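Local coordinates for ABC transporter substrate-binding protein-branched chain amino acid transport (Streptococcus pneumoniae, PDB 4GNR), which binds isoleucine and probably delivers branched-chain amino acids to an ABC transporter at the surface of the pneumococcal cell, at residues 21-26 with 280-285; 146-151 with 199-204; 106-111 with 124-129; 116-121 with 305-310; 332-337 with 348-353. All blocks are in the same frame, centred on the assembly; numbering follows the deposited sequence.

Interaction 1 (21-26 with 280-285); sequences AAYGTA and STFAAL. With ILE (isoleucine), chain B.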
# COMPACT_ATOMS: atom_id res chain seq x y z
N ALA A 21 0.67 -3.51 11.14
CA ALA A 21 1.53 -2.44 11.68
C ALA A 21 2.65 -1.99 10.78
O ALA A 21 3.01 -0.81 10.78
CB ALA A 21 2.11 -2.88 13.05
N ALA A 22 3.26 -2.92 10.05
CA ALA A 22 4.37 -2.50 9.20
C ALA A 22 3.92 -1.45 8.18
O ALA A 22 4.68 -0.54 7.84
CB ALA A 22 5.01 -3.68 8.47
N TYR A 23 2.70 -1.60 7.68
CA TYR A 23 2.19 -0.67 6.67
C TYR A 23 1.86 0.69 7.29
O TYR A 23 2.28 1.74 6.79
CB TYR A 23 0.95 -1.23 5.98
CG TYR A 23 1.10 -2.62 5.39
CD1 TYR A 23 2.20 -2.96 4.57
CD2 TYR A 23 0.12 -3.57 5.60
CE1 TYR A 23 2.29 -4.21 3.99
CE2 TYR A 23 0.21 -4.84 5.02
CZ TYR A 23 1.29 -5.15 4.21
OH TYR A 23 1.35 -6.42 3.67
N GLY A 24 1.09 0.68 8.38
CA GLY A 24 0.68 1.93 9.00
C GLY A 24 1.83 2.69 9.63
O GLY A 24 1.84 3.91 9.63
N THR A 25 2.79 1.98 10.20
CA THR A 25 3.96 2.64 10.80
C THR A 25 4.82 3.33 9.72
O THR A 25 5.30 4.44 9.90
CB THR A 25 4.80 1.63 11.60
OG1 THR A 25 3.99 1.12 12.68
CG2 THR A 25 6.07 2.26 12.15
N ALA A 26 4.97 2.66 8.57
CA ALA A 26 5.70 3.27 7.45
C ALA A 26 4.99 4.57 7.03
O ALA A 26 5.63 5.59 6.76
CB ALA A 26 5.78 2.32 6.28
N SER A 280 9.74 2.38 2.78
CA SER A 280 9.02 1.50 1.84
C SER A 280 8.14 2.39 0.95
O SER A 280 7.96 3.60 1.18
CB SER A 280 8.11 0.49 2.50
OG SER A 280 6.94 1.09 2.96
N THR A 281 7.54 1.75 -0.05
CA THR A 281 6.61 2.41 -0.95
C THR A 281 5.48 3.07 -0.17
O THR A 281 4.91 4.06 -0.65
CB THR A 281 6.03 1.38 -1.97
OG1 THR A 281 5.27 2.07 -2.96
CG2 THR A 281 5.20 0.30 -1.34
N PHE A 282 5.11 2.53 1.00
CA PHE A 282 4.00 3.10 1.76
C PHE A 282 4.41 4.41 2.43
O PHE A 282 3.59 5.32 2.52
CB PHE A 282 3.42 2.05 2.70
CG PHE A 282 2.96 0.84 1.94
CD1 PHE A 282 2.04 0.98 0.91
CD2 PHE A 282 3.47 -0.42 2.18
CE1 PHE A 282 1.64 -0.11 0.13
CE2 PHE A 282 3.05 -1.53 1.43
CZ PHE A 282 2.15 -1.37 0.39
N ALA A 283 5.65 4.50 2.93
CA ALA A 283 6.13 5.78 3.45
C ALA A 283 6.12 6.84 2.33
O ALA A 283 5.75 7.99 2.57
CB ALA A 283 7.54 5.65 4.02
N ALA A 284 6.56 6.45 1.13
CA ALA A 284 6.61 7.37 -0.00
C ALA A 284 5.20 7.85 -0.38
O ALA A 284 4.97 9.04 -0.59
CB ALA A 284 7.29 6.68 -1.18
N LEU A 285 4.24 6.92 -0.49
CA LEU A 285 2.87 7.29 -0.82
C LEU A 285 2.28 8.22 0.25
O LEU A 285 1.58 9.17 -0.09
CB LEU A 285 1.98 6.05 -0.98
CG LEU A 285 2.18 5.27 -2.28
CD1 LEU A 285 1.57 3.88 -2.16
CD2 LEU A 285 1.60 6.00 -3.49
N ILE B . -3.00 -2.25 -0.88
CA ILE B . -3.26 -2.98 0.39
C ILE B . -4.69 -2.71 0.85
O ILE B . -5.09 -3.26 1.89
CB ILE B . -2.13 -2.79 1.45
CG1 ILE B . -1.75 -1.33 1.58
CG2 ILE B . -0.76 -3.63 1.16
CD1 ILE B . -0.71 -1.11 2.67
OXT ILE B . -5.39 -1.97 0.13
O HOH W 1 6.06 -0.74 4.96
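Tyr-23 and Phe-282 lie side by side, their ring planes turned 79° from each other, and, in this two-lobed periplasmic-binding-protein fold, form an aromatic corner of the pocket that holds the side chain of the bound isoleucine. Tyr-23 CD1 lies 3.6 Å from Phe-282 CE2. The ligand's methyl CD1 sits over one face of each ring, displaced toward the rim in both cases, with Tyr-23 CG at 3.6 Å and Phe-282 CE1 equally near. On the other face of the Phe-282 ring lies CG2 of the preceding Thr-281, above the ring centre. In both aromatic residues CG stands anti to the carbonyl carbon (chi1 -58° for Phe-282), which starts the two side chains off alike from their helices. The hydroxyl of Tyr-23 is hydrogen-bonded to Gly-230 O and Tyr-206 N.

Behind the rings the first turns of helices 21-40 and 281-297 run at 37° to each other, 8.3 Å apart at their axes. Small residues let them approach: Ala-26 CB packs against Ser-280 OG and Phe-282 CB, and Ala-26 O lies 3.3 Å from Ala-283 CB. Ser-280 is the N-cap of the second helix, its OG accepting from Phe-282 N at 3.0 Å, and a water joins that same OG to Ala-22 O.

Interaction 2 (146-151 with 199-204); sequences VVLYTD and AIVVPG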
# COMPACT_ATOMS: atom_id res chain seq x y z
N VAL A 146 1.01 -22.50 -12.85
CA VAL A 146 1.23 -21.79 -11.59
C VAL A 146 0.33 -22.36 -10.50
O VAL A 146 -0.67 -23.04 -10.76
CB VAL A 146 0.88 -20.27 -11.66
CG1 VAL A 146 1.74 -19.58 -12.70
CG2 VAL A 146 -0.61 -20.06 -11.87
N VAL A 147 0.76 -22.10 -9.28
CA VAL A 147 0.00 -22.33 -8.10
C VAL A 147 -0.52 -20.92 -7.66
O VAL A 147 0.21 -19.96 -7.67
CB VAL A 147 0.81 -22.90 -6.92
CG1 VAL A 147 0.01 -22.91 -5.63
CG2 VAL A 147 1.32 -24.30 -7.25
N LEU A 148 -1.79 -20.83 -7.27
CA LEU A 148 -2.42 -19.60 -6.75
C LEU A 148 -2.74 -19.94 -5.27
O LEU A 148 -3.45 -20.93 -5.00
CB LEU A 148 -3.66 -19.22 -7.56
CG LEU A 148 -4.38 -17.93 -7.16
CD1 LEU A 148 -3.43 -16.70 -7.17
CD2 LEU A 148 -5.58 -17.70 -8.08
N TYR A 149 -2.26 -19.10 -4.34
CA TYR A 149 -2.39 -19.36 -2.88
C TYR A 149 -2.80 -18.04 -2.26
O TYR A 149 -2.00 -17.13 -2.16
CB TYR A 149 -1.06 -19.93 -2.40
CG TYR A 149 -1.01 -20.49 -0.99
CD1 TYR A 149 -2.07 -21.17 -0.44
CD2 TYR A 149 0.17 -20.50 -0.29
CE1 TYR A 149 -1.97 -21.77 0.84
CE2 TYR A 149 0.29 -21.09 0.97
CZ TYR A 149 -0.78 -21.73 1.52
OH TYR A 149 -0.68 -22.34 2.75
N THR A 150 -4.04 -17.97 -1.81
CA THR A 150 -4.64 -16.70 -1.42
C THR A 150 -5.23 -16.61 -0.03
O THR A 150 -5.77 -17.60 0.50
CB THR A 150 -5.85 -16.46 -2.45
OG1 THR A 150 -5.38 -16.57 -3.80
CG2 THR A 150 -6.55 -15.14 -2.28
N ASP A 151 -5.14 -15.40 0.55
CA ASP A 151 -5.73 -15.11 1.88
C ASP A 151 -7.23 -15.04 1.64
O ASP A 151 -7.76 -14.03 1.19
CB ASP A 151 -5.20 -13.77 2.41
CG ASP A 151 -5.76 -13.39 3.79
OD1 ASP A 151 -6.65 -14.12 4.32
OD2 ASP A 151 -5.29 -12.33 4.31
N ALA A 199 5.70 -21.11 -10.92
CA ALA A 199 5.64 -19.99 -9.98
C ALA A 199 4.46 -20.19 -9.05
O ALA A 199 3.52 -20.93 -9.38
CB ALA A 199 5.50 -18.65 -10.74
N ILE A 200 4.56 -19.53 -7.89
CA ILE A 200 3.48 -19.52 -6.92
C ILE A 200 3.07 -18.03 -6.73
O ILE A 200 3.92 -17.22 -6.40
CB ILE A 200 3.88 -20.07 -5.54
CG1 ILE A 200 4.50 -21.47 -5.67
CG2 ILE A 200 2.67 -20.11 -4.63
CD1 ILE A 200 4.93 -22.06 -4.31
N VAL A 201 1.82 -17.72 -7.00
CA VAL A 201 1.26 -16.36 -6.84
C VAL A 201 0.55 -16.34 -5.49
O VAL A 201 -0.32 -17.16 -5.26
CB VAL A 201 0.32 -16.02 -8.00
CG1 VAL A 201 -0.35 -14.69 -7.76
CG2 VAL A 201 1.09 -15.98 -9.33
N VAL A 202 0.94 -15.39 -4.62
CA VAL A 202 0.44 -15.32 -3.25
C VAL A 202 -0.14 -13.94 -2.90
O VAL A 202 0.55 -13.07 -2.38
CB VAL A 202 1.56 -15.67 -2.22
CG1 VAL A 202 1.01 -15.70 -0.78
CG2 VAL A 202 2.22 -17.03 -2.56
N PRO A 203 -1.43 -13.73 -3.19
CA PRO A 203 -2.10 -12.50 -2.79
C PRO A 203 -2.32 -12.57 -1.26
O PRO A 203 -2.98 -13.46 -0.74
CB PRO A 203 -3.42 -12.54 -3.57
CG PRO A 203 -3.19 -13.50 -4.67
CD PRO A 203 -2.30 -14.55 -4.05
N GLY A 204 -1.80 -11.56 -0.57
CA GLY A 204 -1.88 -11.50 0.87
C GLY A 204 -0.92 -10.46 1.44
O GLY A 204 -0.19 -9.78 0.71
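Val-146 opens the contact with its CA-H directed at Ala-199 O, an oxygen that also accepts a hydrogen bond from Val-147 N at 3.0 Å. The carbonyl of Val-147 answers by accepting from Val-201 N at 2.8 Å, in a nearly straight bond (170°). The side chains of Val-147 and Ile-200 lie side by side on one face, CG1 against CG2 at 4.0 Å. On the other face Leu-148, its CG anti to the backbone N (chi1 -177°), brings CD1 to 3.7 Å from Val-201 CG1 and near Pro-203 CD. Strands 145-151 and 199-201 are parallel neighbours in the core sheet of one lobe, a Rossmann-like alternation of strands and helices, with helices 155-167 and 186-193 packed on its two faces. Tyr-149 N bonds to Val-201 O, while Tyr-149 O meets Val-202 CA at 3.2 Å and Pro-203 CD at the same distance. Thr-150 OG1 lies 3.7 Å from Pro-203 CD. At Asp-151 the backbone N reaches Pro-203 O at 3.2 Å, and OD1 accepts a hydrogen bond from Ala-153 N.

Interaction 3 (106-111 with 124-129); sequences SATQDG and FQDSFQ. With ILE (isoleucine), chain B.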
# COMPACT_ATOMS: atom_id res chain seq x y z
N SER A 106 -2.80 4.26 0.12
CA SER A 106 -2.45 2.91 -0.33
C SER A 106 -3.54 1.87 -0.41
O SER A 106 -3.24 0.73 -0.75
CB SER A 106 -1.35 2.39 0.64
OG SER A 106 -1.79 2.54 2.00
N ALA A 107 -4.80 2.24 -0.16
CA ALA A 107 -5.91 1.24 -0.22
C ALA A 107 -6.23 0.97 -1.69
O ALA A 107 -6.71 1.85 -2.39
CB ALA A 107 -7.12 1.75 0.53
N THR A 108 -5.99 -0.27 -2.13
CA THR A 108 -6.09 -0.66 -3.53
C THR A 108 -7.40 -1.32 -3.94
O THR A 108 -7.58 -1.66 -5.12
CB THR A 108 -4.91 -1.62 -3.87
OG1 THR A 108 -4.92 -2.71 -2.94
CG2 THR A 108 -3.56 -0.91 -3.79
N GLN A 109 -8.34 -1.50 -3.03
CA GLN A 109 -9.60 -2.18 -3.39
C GLN A 109 -10.30 -1.51 -4.55
O GLN A 109 -10.51 -0.31 -4.58
CB GLN A 109 -10.53 -2.22 -2.16
CG GLN A 109 -11.93 -2.78 -2.39
CD GLN A 109 -12.74 -2.77 -1.09
OE1 GLN A 109 -12.26 -3.25 -0.05
NE2 GLN A 109 -13.99 -2.25 -1.14
N ASP A 110 -10.65 -2.28 -5.59
CA ASP A 110 -11.36 -1.63 -6.68
C ASP A 110 -12.70 -1.14 -6.20
O ASP A 110 -13.34 -1.71 -5.31
CB ASP A 110 -11.60 -2.51 -7.90
CG ASP A 110 -10.34 -2.86 -8.65
OD1 ASP A 110 -10.18 -2.31 -9.76
OD2 ASP A 110 -9.47 -3.56 -8.10
N GLY A 111 -13.08 -0.04 -6.83
CA GLY A 111 -14.35 0.65 -6.61
C GLY A 111 -14.53 1.35 -5.29
O GLY A 111 -15.61 1.89 -5.03
N PHE A 124 -2.76 2.66 -7.08
CA PHE A 124 -3.41 1.84 -8.09
C PHE A 124 -4.41 0.86 -7.42
O PHE A 124 -4.57 0.85 -6.20
CB PHE A 124 -2.34 1.14 -8.97
CG PHE A 124 -1.20 0.51 -8.18
CD1 PHE A 124 0.10 0.95 -8.38
CD2 PHE A 124 -1.43 -0.49 -7.24
CE1 PHE A 124 1.16 0.39 -7.65
CE2 PHE A 124 -0.37 -1.02 -6.49
CZ PHE A 124 0.91 -0.58 -6.69
N GLN A 125 -5.07 0.05 -8.23
CA GLN A 125 -6.11 -0.89 -7.76
C GLN A 125 -5.74 -2.35 -7.94
O GLN A 125 -4.82 -2.71 -8.70
CB GLN A 125 -7.49 -0.58 -8.38
CG GLN A 125 -8.23 0.62 -7.77
CD GLN A 125 -7.50 1.94 -7.95
OE1 GLN A 125 -7.19 2.34 -9.07
NE2 GLN A 125 -7.27 2.63 -6.86
N ASP A 126 -6.51 -3.21 -7.27
CA ASP A 126 -6.25 -4.66 -7.28
C ASP A 126 -6.44 -5.29 -8.65
O ASP A 126 -5.69 -6.22 -8.98
CB ASP A 126 -7.08 -5.34 -6.22
CG ASP A 126 -6.66 -4.92 -4.82
OD1 ASP A 126 -5.48 -4.56 -4.63
OD2 ASP A 126 -7.53 -4.94 -3.93
N SER A 127 -7.39 -4.82 -9.43
CA SER A 127 -7.58 -5.39 -10.78
C SER A 127 -6.29 -5.20 -11.59
O SER A 127 -5.78 -6.14 -12.22
CB SER A 127 -8.76 -4.72 -11.45
OG SER A 127 -8.57 -3.32 -11.48
N PHE A 128 -5.76 -3.99 -11.53
CA PHE A 128 -4.49 -3.59 -12.18
C PHE A 128 -3.37 -4.51 -11.68
O PHE A 128 -2.58 -5.03 -12.49
CB PHE A 128 -4.29 -2.10 -11.83
CG PHE A 128 -2.94 -1.47 -12.09
CD1 PHE A 128 -2.73 -0.61 -13.14
CD2 PHE A 128 -1.92 -1.62 -11.17
CE1 PHE A 128 -1.51 0.05 -13.29
CE2 PHE A 128 -0.73 -0.95 -11.31
CZ PHE A 128 -0.53 -0.11 -12.38
N GLN A 129 -3.28 -4.75 -10.36
CA GLN A 129 -2.25 -5.63 -9.83
C GLN A 129 -2.35 -7.06 -10.39
O GLN A 129 -1.35 -7.67 -10.77
CB GLN A 129 -2.25 -5.69 -8.31
CG GLN A 129 -1.95 -4.35 -7.66
CD GLN A 129 -1.52 -4.53 -6.21
OE1 GLN A 129 -0.40 -4.96 -5.94
NE2 GLN A 129 -2.39 -4.17 -5.28
N ILE B . -3.00 -2.25 -0.88
CA ILE B . -3.26 -2.98 0.39
C ILE B . -4.69 -2.71 0.85
O ILE B . -5.09 -3.26 1.89
CB ILE B . -2.13 -2.79 1.45
CG1 ILE B . -1.75 -1.33 1.58
CG2 ILE B . -0.76 -3.63 1.16
CD1 ILE B . -0.71 -1.11 2.67
OXT ILE B . -5.39 -1.97 0.13
O HOH W 2 -8.69 1.76 -4.36
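Thr-108 and Asp-126 cross at about a right angle, and Thr-108 OG1 donates a hydrogen bond to Asp-126 OD1 over 2.6 Å, meeting that oxygen on its syn side, 28° out of the carboxylate plane. With chi1 at 55°, OG1 lies between the backbone N and the carbonyl carbon, where it also accepts from isoleucine N at 2.9 Å. In the conformers described, Asp-110 meets the start of helix 126-139 with both oxygens: OD1 accepts from Ser-127 OG (2.6 Å) and OD2 from Ser-127 N (2.8 Å). Thr-108 O takes a further bond from Asp-126 N, so this loop after strand 102-104, part of the isoleucine pocket, is fastened to the helix's first turn. From the same loop Thr-108 N holds isoleucine OXT at 2.9 Å and Ser-106 O the amino group. Asp-126 is thus second-shell: with its hydrogen committed there, Thr-108 OG1 acts as acceptor for the ligand amino group, whose charge Asp-126 probably helps to offset alongside Asp-229 OD2, which bonds the ligand directly.

Interaction 4 (116-121 with 305-310); sequences QDYLFI and EIKDNL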
# COMPACT_ATOMS: atom_id res chain seq x y z
N GLN A 116 -17.96 8.46 -3.71
CA GLN A 116 -17.46 8.97 -2.42
C GLN A 116 -16.88 10.35 -2.57
O GLN A 116 -15.70 10.50 -2.89
CB GLN A 116 -16.41 7.99 -1.88
CG GLN A 116 -16.91 6.58 -1.61
CD GLN A 116 -17.73 6.43 -0.36
OE1 GLN A 116 -18.07 7.40 0.32
NE2 GLN A 116 -18.07 5.19 -0.03
N ASP A 117 -17.68 11.37 -2.33
CA ASP A 117 -17.17 12.70 -2.55
C ASP A 117 -16.05 13.09 -1.56
O ASP A 117 -15.31 14.02 -1.84
CB ASP A 117 -18.32 13.68 -2.54
CG ASP A 117 -18.01 14.94 -3.29
OD1 ASP A 117 -17.35 14.85 -4.34
OD2 ASP A 117 -18.49 16.00 -2.87
N TYR A 118 -15.93 12.38 -0.42
CA TYR A 118 -14.91 12.70 0.57
C TYR A 118 -13.77 11.70 0.66
O TYR A 118 -12.98 11.80 1.59
CB TYR A 118 -15.56 12.95 1.95
CG TYR A 118 -16.34 14.25 1.94
CD1 TYR A 118 -15.71 15.44 2.24
CD2 TYR A 118 -17.68 14.31 1.57
CE1 TYR A 118 -16.35 16.65 2.19
CE2 TYR A 118 -18.36 15.54 1.51
CZ TYR A 118 -17.67 16.69 1.82
OH TYR A 118 -18.31 17.91 1.77
N LEU A 119 -13.67 10.76 -0.27
CA LEU A 119 -12.57 9.80 -0.26
C LEU A 119 -11.65 10.03 -1.46
O LEU A 119 -12.12 10.22 -2.59
CB LEU A 119 -13.07 8.36 -0.32
CG LEU A 119 -11.99 7.27 -0.20
CD1 LEU A 119 -11.27 7.32 1.14
CD2 LEU A 119 -12.61 5.90 -0.40
N PHE A 120 -10.35 9.96 -1.19
CA PHE A 120 -9.31 10.03 -2.21
C PHE A 120 -8.37 8.85 -2.01
O PHE A 120 -8.09 8.48 -0.87
CB PHE A 120 -8.52 11.35 -2.13
CG PHE A 120 -9.40 12.53 -2.40
CD1 PHE A 120 -10.21 13.06 -1.39
CD2 PHE A 120 -9.50 13.08 -3.67
CE1 PHE A 120 -11.09 14.10 -1.65
CE2 PHE A 120 -10.37 14.13 -3.93
CZ PHE A 120 -11.16 14.64 -2.91
N ILE A 121 -7.86 8.29 -3.10
CA ILE A 121 -6.96 7.13 -3.06
C ILE A 121 -5.68 7.49 -3.81
O ILE A 121 -5.73 7.88 -4.97
CB ILE A 121 -7.62 5.88 -3.65
CG1 ILE A 121 -8.84 5.46 -2.85
CG2 ILE A 121 -6.62 4.75 -3.78
CD1 ILE A 121 -8.55 5.00 -1.49
N GLU A 305 -13.78 22.83 1.02
CA GLU A 305 -12.85 23.46 0.06
C GLU A 305 -11.57 22.63 -0.09
O GLU A 305 -11.01 22.53 -1.18
CB GLU A 305 -12.54 24.92 0.38
CG GLU A 305 -13.74 25.80 0.20
CD GLU A 305 -13.43 27.28 0.18
OE1 GLU A 305 -12.29 27.72 0.47
OE2 GLU A 305 -14.35 28.05 -0.15
N ILE A 306 -11.07 22.05 1.00
CA ILE A 306 -9.91 21.15 0.89
C ILE A 306 -10.30 19.99 -0.06
O ILE A 306 -9.54 19.62 -0.96
CB ILE A 306 -9.46 20.60 2.26
CG1 ILE A 306 -9.03 21.74 3.18
CG2 ILE A 306 -8.32 19.61 2.04
CD1 ILE A 306 -8.57 21.33 4.55
N LYS A 307 -11.49 19.41 0.15
CA LYS A 307 -12.00 18.34 -0.70
C LYS A 307 -12.07 18.79 -2.16
O LYS A 307 -11.58 18.09 -3.06
CB LYS A 307 -13.35 17.86 -0.14
CG LYS A 307 -14.03 16.75 -0.96
CD LYS A 307 -14.89 17.21 -2.09
CE LYS A 307 -16.17 17.90 -1.54
NZ LYS A 307 -17.12 18.32 -2.58
N ASP A 308 -12.67 19.95 -2.40
CA ASP A 308 -12.78 20.43 -3.78
C ASP A 308 -11.41 20.64 -4.43
O ASP A 308 -11.18 20.32 -5.60
CB ASP A 308 -13.56 21.75 -3.86
CG ASP A 308 -15.07 21.58 -3.67
OD1 ASP A 308 -15.60 20.47 -3.84
OD2 ASP A 308 -15.75 22.60 -3.46
N ASN A 309 -10.50 21.21 -3.66
CA ASN A 309 -9.14 21.49 -4.16
C ASN A 309 -8.41 20.18 -4.46
O ASN A 309 -7.65 20.09 -5.45
CB ASN A 309 -8.39 22.39 -3.22
CG ASN A 309 -8.99 23.80 -3.12
OD1 ASN A 309 -9.94 24.15 -3.82
ND2 ASN A 309 -8.43 24.60 -2.23
N LEU A 310 -8.58 19.17 -3.60
CA LEU A 310 -7.99 17.86 -3.88
C LEU A 310 -8.53 17.31 -5.18
O LEU A 310 -7.78 16.81 -6.03
CB LEU A 310 -8.28 16.85 -2.77
CG LEU A 310 -7.42 16.90 -1.51
CD1 LEU A 310 -8.06 16.14 -0.38
CD2 LEU A 310 -5.98 16.43 -1.85
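Lys-307 of helix 303-310 packs against Asp-117, Tyr-118 and Phe-120. Its CB lies 4.0 Å from Tyr-118 CE1, and CG, anti to the backbone N (chi1 179°), touches Tyr-118 CD1 (3.8 Å) and Phe-120 CE1 (4.0 Å). CG and CD also pass close to Asp-117 O, which is buried here and has no hydrogen-bonding partner in the model. Bends at chi2 and chi3 then carry the chain over the tyrosine ring, where CE makes an off-centre CH-pi contact, 4.3 Å from the centroid. At the tip, NZ donates to Asp-117 OD2 at 2.7 Å, coming from above the carboxylate plane, and to Asp-308 OD1 at 2.9 Å, on the syn side. In the Asp-117 conformer described, one ammonium group therefore bridges two carboxylates in a salt-bridge network.

Strand 119-121 is an edge strand of the five-stranded parallel sheet in the other lobe of the binding protein, reached through a type I turn from Gln-116 to Leu-119, and the short helix packs beside it. Deeper in, Leu-310 CB lies over one face of the Phe-120 ring, 3.8 Å from its centroid. Leu-310 CD1 touches Phe-120 CD1 and CE1, and Phe-120 CZ lies 3.5 Å from Lys-307 O. The aromatic ring also stacks with His-329 and meets Phe-325 edge-to-face, while Leu-310 packs on Leu-292 and Ala-296 of helix 281-297.

Interaction 5 (332-337 with 348-353); sequences VKTAYM and AEVVKP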
# COMPACT_ATOMS: atom_id res chain seq x y z
N VAL A 332 -3.92 7.37 -11.81
CA VAL A 332 -3.06 6.36 -12.38
C VAL A 332 -1.71 6.56 -11.63
O VAL A 332 -1.33 7.69 -11.26
CB VAL A 332 -2.89 6.55 -13.90
CG1 VAL A 332 -1.87 5.61 -14.47
CG2 VAL A 332 -4.22 6.33 -14.60
N LYS A 333 -1.01 5.46 -11.38
CA LYS A 333 0.29 5.48 -10.74
C LYS A 333 1.23 4.53 -11.46
O LYS A 333 0.82 3.47 -11.95
CB LYS A 333 0.21 5.04 -9.28
CG LYS A 333 -0.66 5.92 -8.39
CD LYS A 333 -0.12 7.35 -8.21
CE LYS A 333 1.19 7.40 -7.48
NZ LYS A 333 1.56 8.80 -7.20
N THR A 334 2.50 4.91 -11.49
CA THR A 334 3.54 4.02 -12.02
C THR A 334 3.69 2.83 -11.07
O THR A 334 3.65 2.95 -9.84
CB THR A 334 4.86 4.75 -12.12
OG1 THR A 334 4.69 5.85 -13.03
CG2 THR A 334 5.99 3.84 -12.60
N ALA A 335 3.86 1.66 -11.67
CA ALA A 335 4.08 0.43 -10.93
C ALA A 335 5.38 -0.21 -11.41
O ALA A 335 5.78 -0.08 -12.57
CB ALA A 335 2.92 -0.55 -11.09
N TYR A 336 6.01 -0.92 -10.49
CA TYR A 336 7.22 -1.65 -10.72
C TYR A 336 7.08 -3.08 -10.24
O TYR A 336 6.37 -3.35 -9.27
CB TYR A 336 8.39 -1.06 -9.89
CG TYR A 336 8.61 0.41 -10.13
CD1 TYR A 336 7.95 1.35 -9.36
CD2 TYR A 336 9.47 0.88 -11.12
CE1 TYR A 336 8.11 2.70 -9.56
CE2 TYR A 336 9.64 2.24 -11.33
CZ TYR A 336 8.96 3.14 -10.53
OH TYR A 336 9.10 4.51 -10.68
N MET A 337 7.71 -4.01 -10.95
CA MET A 337 7.83 -5.38 -10.47
C MET A 337 9.27 -5.44 -9.94
O MET A 337 10.24 -5.20 -10.68
CB MET A 337 7.62 -6.44 -11.53
CG MET A 337 7.63 -7.84 -10.93
SD MET A 337 6.25 -8.23 -9.83
CE MET A 337 4.92 -8.48 -11.03
N ALA A 348 14.33 -3.58 -10.65
CA ALA A 348 12.98 -3.06 -10.70
C ALA A 348 12.66 -2.85 -12.19
O ALA A 348 13.52 -2.40 -12.95
CB ALA A 348 12.83 -1.75 -9.92
N GLU A 349 11.45 -3.23 -12.60
CA GLU A 349 10.94 -3.11 -13.98
C GLU A 349 9.60 -2.38 -14.01
O GLU A 349 8.65 -2.84 -13.38
CB GLU A 349 10.73 -4.52 -14.58
CG GLU A 349 12.00 -5.34 -14.67
CD GLU A 349 11.70 -6.80 -15.00
OE1 GLU A 349 11.81 -7.62 -14.07
OE2 GLU A 349 11.25 -7.12 -16.12
N VAL A 350 9.51 -1.29 -14.77
CA VAL A 350 8.24 -0.55 -14.88
C VAL A 350 7.27 -1.48 -15.61
O VAL A 350 7.59 -2.01 -16.66
CB VAL A 350 8.40 0.77 -15.62
CG1 VAL A 350 7.05 1.41 -15.86
CG2 VAL A 350 9.32 1.69 -14.84
N VAL A 351 6.08 -1.64 -15.03
CA VAL A 351 5.05 -2.51 -15.56
C VAL A 351 3.69 -1.84 -15.54
O VAL A 351 3.42 -1.01 -14.69
CB VAL A 351 4.97 -3.85 -14.74
CG1 VAL A 351 6.19 -4.73 -15.01
CG2 VAL A 351 4.83 -3.57 -13.24
N LYS A 352 2.86 -2.22 -16.50
CA LYS A 352 1.49 -1.70 -16.58
C LYS A 352 0.65 -2.84 -17.18
O LYS A 352 1.18 -3.72 -17.85
CB LYS A 352 1.42 -0.42 -17.41
CG LYS A 352 1.81 -0.62 -18.85
CD LYS A 352 1.80 0.67 -19.68
CE LYS A 352 2.19 0.37 -21.12
NZ LYS A 352 2.21 1.56 -22.00
N PRO A 353 -0.68 -2.83 -16.98
CA PRO A 353 -1.49 -3.90 -17.56
C PRO A 353 -1.44 -3.94 -19.06
O PRO A 353 -1.18 -2.91 -19.69
CB PRO A 353 -2.90 -3.54 -17.12
CG PRO A 353 -2.75 -2.75 -15.94
CD PRO A 353 -1.48 -1.96 -16.13
OXT PRO A 353 -1.68 -5.01 -19.63
O HOH W 3 3.27 1.71 -14.66
O HOH W 4 12.48 -6.63 -11.59
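Tyr-336 and Val-350 lie side by side on one face of the sheet, with Val-350 CG2 3.6 Å from Tyr-336 CE2; Ala-348 CB adds a looser contact at the CD2 side of the ring. On the other face Val-351 is placed between two neighbours of the opposing strand: CG1, anti to the carbonyl carbon (chi1 -71°), approaches Met-337 CB, and CG2 approaches Ala-335 CB. Helix 126-139 covers this face, Ile-132 touching Val-351 and Tyr-136 touching Met-337.

The backbones of this beta hairpin, strands 335-341 and 344-351, run antiparallel at the border of the seven-stranded mixed sheet. Met-337 and Glu-349 form a hydrogen-bonded pair, Met-337 N to Glu-349 O at 2.9 Å and Glu-349 N to Met-337 O at 3.0 Å. Tyr-336 and Val-350 are the non-hydrogen-bonded pair beside it, and Val-351 N donates to Ala-335 O at 2.9 Å.

One water accepts from Ala-335 N and donates to Val-351 O; another joins Met-337 O to the side-chain oxygen Glu-349 OE1. In the conformer described, Glu-349 OE1 also bonds Tyr-136 OH of helix 126-139, so polar as well as apolar contacts join the outermost strand to that helix.

Interactions 1 and 3 both touch the bound isoleucine, their centres about 16 Å apart, and meet through Phe-282 and Ser-106. Interactions 2 and 5 lie on the seven-stranded mixed sheet, centres about 20 Å apart, whereas interaction 4 sits at the edge of the five-stranded parallel sheet, about 35 Å from interaction 2 between centres and on the opposite side of the chain's centre. Interaction 3 adjoins interaction 4 at Ala-107 and Ile-121 and packs on interaction 5 through Phe-124 and Phe-128, linking the two sheets. In sequence, interactions 1 and 4 each pair early segments with ones beyond residue 279, spanning interaction 2. The chain thus passes between lobes more than once, leaving the ligand site between them.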